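Putative aminooxidase (Propionibacterium acnes, PDB 2BA9) is an FAD-binding polyunsaturated fatty acid isomerase that produces conjugated linoleic acid. Local coordinates at residues A381-K386 against G400-F405. Residues are numbered along the deposited sequence; the frame is centred on the assembly and turned at random.
Sequences AGWYEK and GEIMSF. With FAD (flavin-adenine dinucleotide), chain D.
Y384 reaches from the first turn of helix 383-389 to the short 3-10 turn at 401-403, bringing the edge of its ring against the backbone carbonyl of I402. Y384 OH donates to I402 O across 2.7 Å, and the C=O...OH angle of 171° places the donor almost in line with the carbonyl. The oxygen lies in the ring plane at the edge, and Y384 CE1 is 3.2 Å from I402 O. The same hydroxyl is also hydrogen-bonded to Y180, which helps hold its end.

W383 lies over one face of the Y384 ring, with W383 CE3 3.6 Å above its centre, while H133 stacks with the Y384 ring. Chi1 of -158° puts the indole CG anti to the backbone N. At the far end of the indole, W383 CH2 meets I402 CG1 at 3.8 Å. The side chains of W383 and I402 cross at about a right angle, and NE1 of the indole is satisfied by the carbonyl of Y272. M403 starts out away from the helix, but bends at chi2 and chi3 bring its end back: M403 CE comes to 4.0 Å from Y384 CD1 at the ring edge, and SD lies near the plane of the indole at its edge.

Beyond this buried contact the turn carries E401, whose extended chain points to the cofactor. E401 OE2 accepts a 2.6 Å hydrogen bond from FAD O3', while OE1 forms a salt bridge with K45. The loop joins strand 396-398, outermost in the parallel sheet, to helix 408-423, and its G400 and E401 line the FAD pocket, in keeping with the Rossmann-type fold of flavin amine oxidoreductases.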
loop_
_atom_site.group_PDB
_atom_site.type_symbol
_atom_site.label_atom_id
_atom_site.label_comp_id
_atom_site.label_asym_id
_atom_site.label_seq_id
_atom_site.Cartn_x
_atom_site.Cartn_y
_atom_site.Cartn_z
ATOM N N ALA A 381 -18.854 12.636 -2.453
ATOM C CA ALA A 381 -18.966 13.985 -2.994
ATOM C C ALA A 381 -18.311 14.103 -4.371
ATOM O O ALA A 381 -18.419 15.141 -5.018
ATOM C CB ALA A 381 -18.358 15.003 -2.016
ATOM N N GLY A 382 -17.616 13.046 -4.799
ATOM C CA GLY A 382 -17.097 12.931 -6.159
ATOM C C GLY A 382 -15.594 13.077 -6.305
ATOM O O GLY A 382 -15.105 13.240 -7.421
ATOM N N TRP A 383 -14.852 12.981 -5.197
ATOM C CA TRP A 383 -13.400 13.249 -5.185
ATOM C C TRP A 383 -12.673 12.812 -6.457
ATOM O O TRP A 383 -12.003 13.616 -7.068
ATOM C CB TRP A 383 -12.717 12.611 -3.960
ATOM C CG TRP A 383 -11.396 13.251 -3.602
ATOM C CD1 TRP A 383 -11.193 14.289 -2.719
ATOM C CD2 TRP A 383 -10.098 12.890 -4.096
ATOM N NE1 TRP A 383 -9.849 14.595 -2.650
ATOM C CE2 TRP A 383 -9.159 13.755 -3.485
ATOM C CE3 TRP A 383 -9.640 11.926 -5.004
ATOM C CZ2 TRP A 383 -7.804 13.685 -3.756
ATOM C CZ3 TRP A 383 -8.282 11.852 -5.265
ATOM C CH2 TRP A 383 -7.382 12.724 -4.644
ATOM N N TYR A 384 -12.847 11.556 -6.860
ATOM C CA TYR A 384 -12.100 10.966 -7.994
ATOM C C TYR A 384 -12.658 11.357 -9.375
ATOM O O TYR A 384 -11.948 11.292 -10.377
ATOM C CB TYR A 384 -12.036 9.431 -7.863
ATOM C CG TYR A 384 -11.155 8.939 -6.745
ATOM C CD1 TYR A 384 -9.798 8.719 -6.953
ATOM C CD2 TYR A 384 -11.670 8.690 -5.476
ATOM C CE1 TYR A 384 -8.980 8.269 -5.945
ATOM C CE2 TYR A 384 -10.838 8.234 -4.434
ATOM C CZ TYR A 384 -9.493 8.028 -4.684
ATOM O OH TYR A 384 -8.633 7.586 -3.695
ATOM N N GLU A 385 -13.930 11.749 -9.433
ATOM C CA GLU A 385 -14.476 12.326 -10.649
ATOM C C GLU A 385 -13.737 13.628 -10.912
ATOM O O GLU A 385 -13.312 13.899 -12.031
ATOM C CB GLU A 385 -15.991 12.567 -10.522
ATOM C CG GLU A 385 -16.812 11.274 -10.504
ATOM C CD GLU A 385 -18.300 11.520 -10.621
ATOM O OE1 GLU A 385 -18.724 11.999 -11.683
ATOM O OE2 GLU A 385 -19.047 11.216 -9.662
ATOM N N LYS A 386 -13.554 14.420 -9.857
ATOM C CA LYS A 386 -12.790 15.654 -9.964
ATOM C C LYS A 386 -11.327 15.378 -10.317
ATOM O O LYS A 386 -10.831 15.863 -11.330
ATOM C CB LYS A 386 -12.880 16.457 -8.663
ATOM C CG LYS A 386 -12.108 17.767 -8.695
ATOM C CD LYS A 386 -12.760 18.818 -9.614
ATOM C CE LYS A 386 -12.366 20.242 -9.212
ATOM N NZ LYS A 386 -13.247 21.321 -9.775
ATOM N N GLY A 400 0.162 6.910 -8.358
ATOM C CA GLY A 400 0.575 6.439 -7.039
ATOM C C GLY A 400 -0.590 5.985 -6.186
ATOM O O GLY A 400 -1.705 5.796 -6.675
ATOM N N GLU A 401 -0.339 5.812 -4.896
ATOM C CA GLU A 401 -1.303 5.142 -4.023
ATOM C C GLU A 401 -2.674 5.832 -3.982
ATOM O O GLU A 401 -3.688 5.153 -4.082
ATOM C CB GLU A 401 -0.736 4.979 -2.628
ATOM C CG GLU A 401 0.426 3.968 -2.551
ATOM C CD GLU A 401 1.085 3.926 -1.180
ATOM O OE1 GLU A 401 1.297 5.009 -0.599
ATOM O OE2 GLU A 401 1.395 2.826 -0.686
ATOM N N ILE A 402 -2.700 7.161 -3.887
ATOM C CA ILE A 402 -3.963 7.904 -3.763
ATOM C C ILE A 402 -4.958 7.608 -4.894
ATOM O O ILE A 402 -6.146 7.561 -4.631
ATOM C CB ILE A 402 -3.737 9.444 -3.637
ATOM C CG1 ILE A 402 -5.019 10.180 -3.197
ATOM C CG2 ILE A 402 -3.213 10.020 -4.971
ATOM C CD1 ILE A 402 -5.769 9.577 -2.032
ATOM N N MET A 403 -4.469 7.348 -6.113
ATOM C CA MET A 403 -5.336 7.154 -7.305
ATOM C C MET A 403 -5.820 5.716 -7.528
ATOM O O MET A 403 -6.663 5.455 -8.405
ATOM C CB MET A 403 -4.624 7.614 -8.590
ATOM C CG MET A 403 -4.201 9.076 -8.612
ATOM S SD MET A 403 -5.467 10.264 -8.079
ATOM C CE MET A 403 -6.766 9.925 -9.269
ATOM N N SER A 404 -5.274 4.797 -6.740
ATOM C CA SER A 404 -5.561 3.376 -6.867
ATOM C C SER A 404 -5.762 2.795 -5.467
ATOM O O SER A 404 -6.850 2.882 -4.901
ATOM C CB SER A 404 -4.428 2.660 -7.630
ATOM O OG SER A 404 -3.148 2.861 -7.020
ATOM N N PHE A 405 -4.707 2.218 -4.907
ATOM C CA PHE A 405 -4.758 1.677 -3.562
ATOM C C PHE A 405 -3.336 1.540 -3.070
ATOM O O PHE A 405 -2.410 1.450 -3.881
ATOM C CB PHE A 405 -5.466 0.321 -3.559
ATOM C CG PHE A 405 -5.547 -0.299 -2.212
ATOM C CD1 PHE A 405 -6.476 0.156 -1.285
ATOM C CD2 PHE A 405 -4.675 -1.319 -1.850
ATOM C CE1 PHE A 405 -6.543 -0.409 -0.018
ATOM C CE2 PHE A 405 -4.729 -1.880 -0.582
ATOM C CZ PHE A 405 -5.672 -1.435 0.329
HETATM P PA FAD D . 5.995 4.509 -2.215
HETATM O O1A FAD D . 6.275 3.037 -2.126
HETATM O O2A FAD D . 5.744 5.234 -0.909
HETATM O O5B FAD D . 7.255 5.227 -2.894
HETATM C C5B FAD D . 7.167 6.614 -3.122
HETATM C C4B FAD D . 8.516 7.157 -3.541
HETATM O O4B FAD D . 8.390 8.541 -3.799
HETATM C C3B FAD D . 9.577 6.956 -2.457
HETATM O O3B FAD D . 10.703 6.307 -3.001
HETATM C C2B FAD D . 9.864 8.358 -1.975
HETATM O O2B FAD D . 11.178 8.507 -1.437
HETATM C C1B FAD D . 9.498 9.190 -3.217
HETATM N N9A FAD D . 9.201 10.582 -2.833
HETATM C C8A FAD D . 8.298 11.017 -1.886
HETATM N N7A FAD D . 8.352 12.378 -1.824
HETATM C C5A FAD D . 9.278 12.813 -2.722
HETATM C C6A FAD D . 9.759 14.091 -3.073
HETATM N N6A FAD D . 9.011 15.196 -2.754
HETATM N N1A FAD D . 10.715 14.192 -4.078
HETATM C C2A FAD D . 11.244 13.063 -4.687
HETATM N N3A FAD D . 10.766 11.810 -4.328
HETATM C C4A FAD D . 9.822 11.682 -3.355
HETATM N N1 FAD D . 1.942 -3.857 -0.713
HETATM C C2 FAD D . 1.480 -5.043 -1.246
HETATM O O2 FAD D . 1.185 -5.106 -2.440
HETATM N N3 FAD D . 1.324 -6.147 -0.431
HETATM C C4 FAD D . 1.656 -6.077 0.906
HETATM O O4 FAD D . 1.521 -7.093 1.605
HETATM C C4X FAD D . 2.138 -4.880 1.445
HETATM N N5 FAD D . 2.460 -4.764 2.787
HETATM C C5X FAD D . 3.087 -3.641 3.291
HETATM C C6 FAD D . 3.529 -3.609 4.612
HETATM C C7 FAD D . 4.194 -2.484 5.095
HETATM C C7M FAD D . 4.671 -2.491 6.519
HETATM C C8 FAD D . 4.403 -1.389 4.259
HETATM C C8M FAD D . 5.109 -0.155 4.731
HETATM C C9 FAD D . 3.953 -1.430 2.943
HETATM C C9A FAD D . 3.282 -2.547 2.445
HETATM N N10 FAD D . 2.799 -2.602 1.124
HETATM C C10 FAD D . 2.296 -3.776 0.612
HETATM C "C1'" FAD D . 2.498 -1.353 0.365
HETATM C "C2'" FAD D . 3.524 -1.089 -0.730
HETATM O "O2'" FAD D . 4.859 -1.213 -0.253
HETATM C "C3'" FAD D . 3.261 0.306 -1.274
HETATM O "O3'" FAD D . 1.876 0.431 -1.606
HETATM C "C4'" FAD D . 4.141 0.596 -2.479
HETATM O "O4'" FAD D . 5.504 0.745 -2.099
HETATM C "C5'" FAD D . 3.611 1.842 -3.173
HETATM O "O5'" FAD D . 4.553 2.318 -4.093
HETATM P P FAD D . 4.527 3.874 -4.546
HETATM O O1P FAD D . 5.675 4.167 -5.494
HETATM O O2P FAD D . 3.197 4.149 -5.157
HETATM O O3P FAD D . 4.756 4.737 -3.212
#